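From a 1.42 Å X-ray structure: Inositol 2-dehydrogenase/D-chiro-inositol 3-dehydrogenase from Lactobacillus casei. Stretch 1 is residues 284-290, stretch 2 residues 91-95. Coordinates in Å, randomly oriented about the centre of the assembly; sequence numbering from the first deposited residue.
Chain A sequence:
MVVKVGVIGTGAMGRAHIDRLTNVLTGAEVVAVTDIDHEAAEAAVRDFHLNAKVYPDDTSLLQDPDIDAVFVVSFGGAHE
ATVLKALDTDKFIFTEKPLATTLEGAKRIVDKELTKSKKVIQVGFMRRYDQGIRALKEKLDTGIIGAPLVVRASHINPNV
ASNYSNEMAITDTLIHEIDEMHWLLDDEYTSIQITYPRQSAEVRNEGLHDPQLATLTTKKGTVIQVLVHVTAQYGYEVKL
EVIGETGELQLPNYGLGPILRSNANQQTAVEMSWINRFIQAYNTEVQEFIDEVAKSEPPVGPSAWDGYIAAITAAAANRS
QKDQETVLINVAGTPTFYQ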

# COMPACT_ATOMS: atom_id res chain seq x y z
N THR A 284 14.43 13.43 19.30
CA THR A 284 15.72 12.87 18.97
C THR A 284 16.83 13.91 18.84
O THR A 284 17.92 13.72 19.32
CB THR A 284 15.63 12.00 17.71
OG1 THR A 284 14.71 10.94 17.96
CG2 THR A 284 16.96 11.41 17.36
N GLU A 285 16.50 15.00 18.21
CA GLU A 285 17.39 16.10 18.01
C GLU A 285 17.89 16.72 19.30
O GLU A 285 19.05 16.90 19.49
CB GLU A 285 16.66 17.11 17.16
CG GLU A 285 17.09 18.48 17.25
CD GLU A 285 16.16 19.47 16.53
OE1 GLU A 285 16.55 19.89 15.47
OE2 GLU A 285 15.12 19.83 17.04
N VAL A 286 16.99 17.01 20.20
CA VAL A 286 17.32 17.60 21.45
C VAL A 286 18.02 16.62 22.39
O VAL A 286 18.93 16.99 23.09
CB VAL A 286 16.08 18.21 22.10
CG1 VAL A 286 16.41 18.74 23.44
CG2 VAL A 286 15.56 19.29 21.25
N GLN A 287 17.64 15.36 22.36
CA GLN A 287 18.31 14.40 23.18
C GLN A 287 19.75 14.24 22.76
O GLN A 287 20.61 14.09 23.58
CB GLN A 287 17.63 13.05 23.13
CG GLN A 287 18.20 12.04 24.10
CD GLN A 287 17.93 12.39 25.54
OE1 GLN A 287 16.85 12.26 26.03
NE2 GLN A 287 18.96 12.81 26.22
N GLU A 288 20.01 14.28 21.47
CA GLU A 288 21.37 14.17 20.99
C GLU A 288 22.23 15.38 21.44
O GLU A 288 23.34 15.22 21.86
CB GLU A 288 21.42 14.04 19.48
CG GLU A 288 22.79 13.76 18.94
CD GLU A 288 22.84 13.85 17.45
OE1 GLU A 288 22.87 14.95 16.93
OE2 GLU A 288 22.83 12.82 16.81
N PHE A 289 21.68 16.57 21.36
CA PHE A 289 22.38 17.76 21.79
C PHE A 289 22.74 17.64 23.27
O PHE A 289 23.86 17.83 23.65
CB PHE A 289 21.53 19.00 21.50
CG PHE A 289 22.15 20.29 22.00
CD1 PHE A 289 23.14 20.90 21.31
CD2 PHE A 289 21.74 20.84 23.16
CE1 PHE A 289 23.72 22.06 21.79
CE2 PHE A 289 22.31 21.99 23.62
CZ PHE A 289 23.29 22.57 22.94
N ILE A 290 21.78 17.30 24.09
CA ILE A 290 22.02 17.12 25.50
C ILE A 290 23.09 16.05 25.78
O ILE A 290 23.96 16.27 26.58
CB ILE A 290 20.72 16.77 26.24
CG1 ILE A 290 19.74 17.95 26.24
CG2 ILE A 290 21.00 16.32 27.67
CD1 ILE A 290 20.29 19.24 26.77
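Stretch 2 91-95: KFIFT

How does the backbone of stretch 2 run relative to the helix? Residues 284-290 are a segment from within a longer helix, stitched by regular i to i+4 hydrogen bonds: Glu-288 N to Thr-284 O at 3.1 Å, Phe-289 N to Glu-285 O at 3.2 Å and Ile-290 N to Val-286 O at 3.0 Å. In stretch 2, Lys-91 is in loop or turn, and Phe-92 to Thr-95 form an extended strand, with psi values between 112° and 150°. The strand runs almost antiparallel to the helix, the two N-to-C directions making an angle of 170°, and the axes come no closer than 10.3 Å. That spacing leaves room for a layer of side chains. The closest CA atoms across the stretches are those of Phe-289 and Phe-94, 7.7 Å apart.

Which side chains fill the gap? Along the strand, alternation turns the CA-to-CB bonds of Phe-92 and Phe-94 toward the helix and that of Ile-93 away. On the helix, the CA-to-CB bonds of Glu-285 and Phe-289, one turn apart, point toward the strand, while that of Val-286 points sideways. The two stretches run in opposite directions, so the later strand residue, Phe-94, lies by the earlier helix residues Glu-285 and Val-286 as well as Phe-289; Phe-92 touches Phe-289 alone.

How do the two central phenylalanines fit together? Both have chi1 in the t well, and their rings meet edge-to-face: the edge of Phe-94 is directed toward the face of Phe-289, with centroids 5.5 Å apart and planes at 65°. Phe-94 CB also lies over that face, 3.9 Å from the centroid of the Phe-289 ring and only 13° off its normal, a CH-pi contact. The tip of the Phe-289 ring reaches the strand backbone itself, with Phe-289 CZ 3.7 Å from Phe-94 N and Phe-289 CE1 3.8 Å from Ile-93 O. Ile-93 thus takes part through its backbone even though its CA-to-CB bond points away.

What completes the contact around this pair? Phe-289 CZ packs 3.9 Å from Phe-92 CB; beyond that atom the Phe-92 side chain leads away from the helix, so its ring adds little here. At the other end, Phe-94 CZ approaches Glu-285 CD to 3.7 Å, with the carboxylate carbon at the ring edge, near its plane. Val-286 CG2 makes a looser apolar contact with Phe-94 CZ at 4.4 Å. No hydrogen bond crosses between the stretches, and the 254 Å² they bury together comes mostly from Phe-289 and Phe-94.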

# COMPACT_ATOMS: atom_id res chain seq x y z
N LYS A 91 29.62 28.49 26.57
CA LYS A 91 28.45 27.65 26.57
C LYS A 91 28.14 26.99 25.23
O LYS A 91 28.47 27.47 24.19
CB LYS A 91 27.23 28.44 27.05
CG LYS A 91 27.34 28.93 28.47
CD LYS A 91 26.26 29.88 28.78
CE LYS A 91 26.18 30.32 30.23
NZ LYS A 91 27.45 30.54 30.83
N PHE A 92 27.54 25.83 25.32
CA PHE A 92 26.96 25.20 24.17
C PHE A 92 25.67 25.94 23.78
O PHE A 92 24.99 26.47 24.59
CB PHE A 92 26.68 23.73 24.49
CG PHE A 92 27.92 22.89 24.61
CD1 PHE A 92 28.48 22.30 23.52
CD2 PHE A 92 28.51 22.69 25.82
CE1 PHE A 92 29.59 21.51 23.65
CE2 PHE A 92 29.58 21.92 25.93
CZ PHE A 92 30.14 21.34 24.85
N ILE A 93 25.37 25.93 22.49
CA ILE A 93 24.29 26.72 21.94
C ILE A 93 23.43 25.87 20.97
O ILE A 93 23.92 25.37 19.98
CB ILE A 93 24.85 27.90 21.16
CG1 ILE A 93 25.71 28.79 22.05
CG2 ILE A 93 23.74 28.70 20.54
CD1 ILE A 93 26.68 29.59 21.26
N PHE A 94 22.16 25.75 21.33
CA PHE A 94 21.13 25.22 20.45
C PHE A 94 20.25 26.38 20.04
O PHE A 94 19.57 26.94 20.83
CB PHE A 94 20.29 24.16 21.17
CG PHE A 94 19.28 23.47 20.27
CD1 PHE A 94 18.05 24.03 20.06
CD2 PHE A 94 19.58 22.29 19.65
CE1 PHE A 94 17.15 23.42 19.26
CE2 PHE A 94 18.68 21.69 18.82
CZ PHE A 94 17.47 22.25 18.63
N THR A 95 20.32 26.73 18.78
CA THR A 95 19.44 27.74 18.25
C THR A 95 18.42 27.11 17.33
O THR A 95 18.75 26.30 16.51
CB THR A 95 20.19 28.88 17.55
OG1 THR A 95 19.28 29.89 17.16
CG2 THR A 95 20.93 28.42 16.40